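Local coordinates for protein endoribonuclease AbiQ (Lactococcus lactis, PDB 4GLK) that acts as the toxin of a type III toxin-antitoxin system, an endoribonuclease that is probably sequence-specific and is neutralised by its cognate RNA antitoxin AntiQ, at residues M64-L74 / L84-M92. The protein carries 1 engineered substitution. Sequence-based numbering, arbitrary orientation.
Sequences MKKRSRIVTRL and LGYLLHHNM
Met-64 lies over one face of the Tyr-86 ring, and the pair illustrates how the end of a helix can be packed against a hairpin. The CG methylene makes the CH-pi contact, 3.6 Å from the ring centroid, while SD stands farther above the same face in a Met-aromatic contact. The Met-64 chain bends about its CB-CG and CG-SD bonds, which places the CE methyl 3.8 Å from Leu-88 CD1. Arg-73 reaches the same ring differently: its CG comes to the edge, the two side chains running alongside each other with guanidinium and ring planes 27° apart. Val-71 CG1 fills in beside Tyr-86 CB.

The opposite sheet face carries Thr-72, Leu-74 and Leu-87. With OG1 beside its own backbone N (chi1 -61°), Thr-72 shares a short 2.6 Å hydrogen bond between OG1 and His-89 NE2; ND1 is hydrogen-bonded to Ser-133 OG of helix 126-143, and bonds at both nitrogens would restrain the ring's rotation. The Leu-74 and Leu-87 side chains cross at about a right angle, meeting through their CD1 methyls at 4.0 Å. Beyond the paired strands, Ile-70 crosses His-90 similarly, its CG2 3.3 Å from ND1.

Leu-87 N to Thr-72 O is nearly straight (2.8 Å, 172°), and a water bridges the carbonyls of Leu-74 and Gly-85.

This antiparallel beta hairpin borders the ToxN/AbiQ sheet: 71-76 is an edge strand within this chain, and 79-94 lies between it and strand 45-52. The last turn of helix 58-66 packs on the Tyr-86 face, whereas helices 110-124 and 126-143 cover the face of Leu-74, Leu-87 and Thr-72, and helix 146-151 touches Ile-70.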
loop_
_atom_site.group_PDB
_atom_site.type_symbol
_atom_site.label_atom_id
_atom_site.label_comp_id
_atom_site.label_asym_id
_atom_site.label_seq_id
_atom_site.Cartn_x
_atom_site.Cartn_y
_atom_site.Cartn_z
ATOM N N MET A 64 9.737 -0.842 12.153
ATOM C CA MET A 64 8.696 -1.544 11.410
ATOM C C MET A 64 8.119 -2.698 12.217
ATOM O O MET A 64 6.912 -2.930 12.163
ATOM C CB MET A 64 9.271 -2.049 10.089
ATOM C CG MET A 64 8.612 -1.500 8.849
ATOM S SD MET A 64 8.354 0.272 8.662
ATOM C CE MET A 64 8.598 0.414 6.944
ATOM N N LYS A 65 8.977 -3.399 12.980
ATOM C CA LYS A 65 8.620 -4.520 13.854
ATOM C C LYS A 65 7.704 -4.021 14.968
ATOM O O LYS A 65 6.783 -4.730 15.361
ATOM C CB LYS A 65 9.890 -5.144 14.460
ATOM C CG LYS A 65 10.249 -6.512 13.925
ATOM C CD LYS A 65 10.508 -7.499 15.074
ATOM C CE LYS A 65 11.553 -8.572 14.767
ATOM N NZ LYS A 65 10.966 -9.928 14.726
ATOM N N LYS A 66 7.947 -2.797 15.463
ATOM C CA LYS A 66 7.166 -2.186 16.532
ATOM C C LYS A 66 5.783 -1.746 16.021
ATOM O O LYS A 66 4.864 -1.551 16.823
ATOM C CB LYS A 66 7.926 -0.992 17.129
ATOM N N ARG A 67 5.642 -1.586 14.690
ATOM C CA ARG A 67 4.361 -1.211 14.114
ATOM C C ARG A 67 3.637 -2.365 13.384
ATOM O O ARG A 67 2.978 -2.156 12.368
ATOM C CB ARG A 67 4.419 0.128 13.358
ATOM C CG ARG A 67 5.516 0.278 12.315
ATOM C CD ARG A 67 5.674 1.729 11.875
ATOM N NE ARG A 67 6.115 2.615 12.955
ATOM C CZ ARG A 67 6.477 3.885 12.779
ATOM N NH1 ARG A 67 6.456 4.428 11.568
ATOM N NH2 ARG A 67 6.871 4.619 13.812
ATOM N N SER A 68 3.709 -3.576 13.962
ATOM C CA SER A 68 3.067 -4.780 13.421
ATOM C C SER A 68 1.534 -4.671 13.248
ATOM O O SER A 68 0.980 -5.437 12.486
ATOM C CB SER A 68 3.462 -6.024 14.212
ATOM O OG SER A 68 2.742 -6.125 15.428
ATOM N N ARG A 69 0.862 -3.702 13.919
ATOM C CA ARG A 69 -0.585 -3.462 13.755
ATOM C C ARG A 69 -0.923 -2.773 12.419
ATOM O O ARG A 69 -2.082 -2.757 12.000
ATOM C CB ARG A 69 -1.084 -2.531 14.866
ATOM C CG ARG A 69 -1.420 -3.244 16.160
ATOM C CD ARG A 69 -1.810 -2.248 17.228
ATOM N NE ARG A 69 -0.636 -1.632 17.822
ATOM C CZ ARG A 69 -0.660 -0.799 18.855
ATOM N NH1 ARG A 69 -1.826 -0.460 19.404
ATOM N NH2 ARG A 69 0.462 -0.300 19.349
ATOM N N ILE A 70 0.082 -2.200 11.773
ATOM C CA ILE A 70 -0.044 -1.333 10.607
ATOM C C ILE A 70 0.850 -1.691 9.426
ATOM O O ILE A 70 0.596 -1.255 8.317
ATOM C CB ILE A 70 0.247 0.073 11.219
ATOM C CG1 ILE A 70 -0.914 1.005 11.114
ATOM C CG2 ILE A 70 1.613 0.698 10.997
ATOM C CD1 ILE A 70 -1.687 0.874 12.222
ATOM N N VAL A 71 1.896 -2.458 9.673
ATOM C CA VAL A 71 2.858 -2.854 8.652
ATOM C C VAL A 71 2.898 -4.376 8.566
ATOM O O VAL A 71 2.960 -5.035 9.608
ATOM C CB VAL A 71 4.272 -2.286 8.975
ATOM C CG1 VAL A 71 5.365 -3.012 8.191
ATOM C CG2 VAL A 71 4.342 -0.783 8.738
ATOM N N THR A 72 2.845 -4.925 7.326
ATOM C CA THR A 72 3.044 -6.350 7.090
ATOM C C THR A 72 4.454 -6.539 6.542
ATOM O O THR A 72 4.832 -5.912 5.553
ATOM C CB THR A 72 1.994 -6.969 6.154
ATOM O OG1 THR A 72 0.732 -6.824 6.755
ATOM C CG2 THR A 72 2.211 -8.463 5.949
ATOM N N ARG A 73 5.193 -7.455 7.153
ATOM C CA ARG A 73 6.554 -7.815 6.754
ATOM C C ARG A 73 6.517 -8.888 5.663
ATOM O O ARG A 73 5.805 -9.879 5.781
ATOM C CB ARG A 73 7.327 -8.296 7.977
ATOM C CG ARG A 73 7.450 -7.240 9.061
ATOM C CD ARG A 73 8.037 -7.828 10.319
ATOM N NE ARG A 73 9.397 -8.323 10.105
ATOM C CZ ARG A 73 10.005 -9.199 10.895
ATOM N NH1 ARG A 73 9.374 -9.707 11.946
ATOM N NH2 ARG A 73 11.245 -9.586 10.631
ATOM N N LEU A 74 7.241 -8.662 4.581
ATOM C CA LEU A 74 7.244 -9.588 3.445
ATOM C C LEU A 74 8.446 -10.487 3.561
ATOM O O LEU A 74 9.505 -10.043 3.998
ATOM C CB LEU A 74 7.294 -8.821 2.113
ATOM C CG LEU A 74 6.007 -8.230 1.490
ATOM C CD1 LEU A 74 4.743 -8.457 2.321
ATOM C CD2 LEU A 74 6.203 -6.775 1.117
ATOM N N LEU A 84 11.970 -9.375 2.738
ATOM C CA LEU A 84 11.987 -8.793 1.390
ATOM C C LEU A 84 11.476 -7.355 1.321
ATOM O O LEU A 84 11.814 -6.628 0.383
ATOM C CB LEU A 84 11.127 -9.691 0.475
ATOM C CG LEU A 84 11.800 -10.719 -0.461
ATOM C CD1 LEU A 84 12.947 -11.444 0.183
ATOM C CD2 LEU A 84 10.785 -11.718 -0.976
ATOM N N GLY A 85 10.642 -6.971 2.282
ATOM C CA GLY A 85 10.063 -5.635 2.315
ATOM C C GLY A 85 8.914 -5.451 3.285
ATOM O O GLY A 85 8.721 -6.280 4.177
ATOM N N TYR A 86 8.164 -4.340 3.133
ATOM C CA TYR A 86 7.057 -3.965 4.030
ATOM C C TYR A 86 5.879 -3.359 3.316
ATOM O O TYR A 86 6.041 -2.453 2.491
ATOM C CB TYR A 86 7.511 -2.915 5.077
ATOM C CG TYR A 86 8.828 -3.236 5.745
ATOM C CD1 TYR A 86 8.897 -4.162 6.782
ATOM C CD2 TYR A 86 10.018 -2.666 5.295
ATOM C CE1 TYR A 86 10.114 -4.498 7.372
ATOM C CE2 TYR A 86 11.243 -2.998 5.872
ATOM C CZ TYR A 86 11.284 -3.907 6.917
ATOM O OH TYR A 86 12.476 -4.209 7.530
ATOM N N LEU A 87 4.684 -3.768 3.746
ATOM C CA LEU A 87 3.436 -3.202 3.291
ATOM C C LEU A 87 2.998 -2.246 4.354
ATOM O O LEU A 87 2.902 -2.619 5.520
ATOM C CB LEU A 87 2.367 -4.265 3.112
ATOM C CG LEU A 87 2.459 -5.128 1.917
ATOM C CD1 LEU A 87 1.414 -6.191 2.032
ATOM C CD2 LEU A 87 2.261 -4.314 0.641
ATOM N N LEU A 88 2.732 -1.014 3.963
ATOM C CA LEU A 88 2.344 0.035 4.894
ATOM C C LEU A 88 0.835 0.283 4.820
ATOM O O LEU A 88 0.406 1.224 4.176
ATOM C CB LEU A 88 3.139 1.294 4.516
ATOM C CG LEU A 88 4.523 1.494 5.165
ATOM C CD1 LEU A 88 5.498 0.407 4.788
ATOM C CD2 LEU A 88 5.096 2.840 4.763
ATOM N N HIS A 89 0.027 -0.601 5.438
ATOM C CA HIS A 89 -1.455 -0.536 5.479
ATOM C C HIS A 89 -1.992 0.831 5.877
ATOM O O HIS A 89 -2.988 1.286 5.308
ATOM C CB HIS A 89 -2.031 -1.600 6.432
ATOM C CG HIS A 89 -1.728 -3.008 6.045
ATOM N ND1 HIS A 89 -2.626 -3.763 5.308
ATOM C CD2 HIS A 89 -0.645 -3.767 6.317
ATOM C CE1 HIS A 89 -2.059 -4.950 5.155
ATOM N NE2 HIS A 89 -0.877 -5.003 5.747
ATOM N N HIS A 90 -1.328 1.488 6.850
ATOM C CA HIS A 90 -1.686 2.822 7.330
ATOM C C HIS A 90 -1.583 3.902 6.260
ATOM O O HIS A 90 -2.206 4.948 6.402
ATOM C CB HIS A 90 -0.869 3.201 8.576
ATOM C CG HIS A 90 0.610 3.328 8.368
ATOM N ND1 HIS A 90 1.398 2.232 8.067
ATOM C CD2 HIS A 90 1.412 4.406 8.533
ATOM C CE1 HIS A 90 2.643 2.677 8.035
ATOM N NE2 HIS A 90 2.705 3.975 8.312
ATOM N N ASN A 91 -0.842 3.641 5.182
ATOM C CA ASN A 91 -0.679 4.581 4.064
ATOM C C ASN A 91 -1.389 4.127 2.788
ATOM O O ASN A 91 -1.129 4.673 1.705
ATOM C CB ASN A 91 0.785 4.868 3.807
ATOM C CG ASN A 91 1.422 5.647 4.918
ATOM O OD1 ASN A 91 0.790 6.471 5.599
ATOM N ND2 ASN A 91 2.663 5.339 5.176
ATOM N N MET A 92 -2.307 3.170 2.913
ATOM C CA MET A 92 -3.073 2.720 1.746
ATOM C C MET A 92 -4.010 3.847 1.278
ATOM O O MET A 92 -4.368 4.736 2.067
ATOM C CB MET A 92 -3.828 1.410 2.026
ATOM C CG MET A 92 -4.955 1.579 2.983
ATOM S SD MET A 92 -5.819 0.046 3.262
ATOM C CE MET A 92 -7.207 0.685 4.219
HETATM O O HOH W 1 10.534 -7.787 5.841
#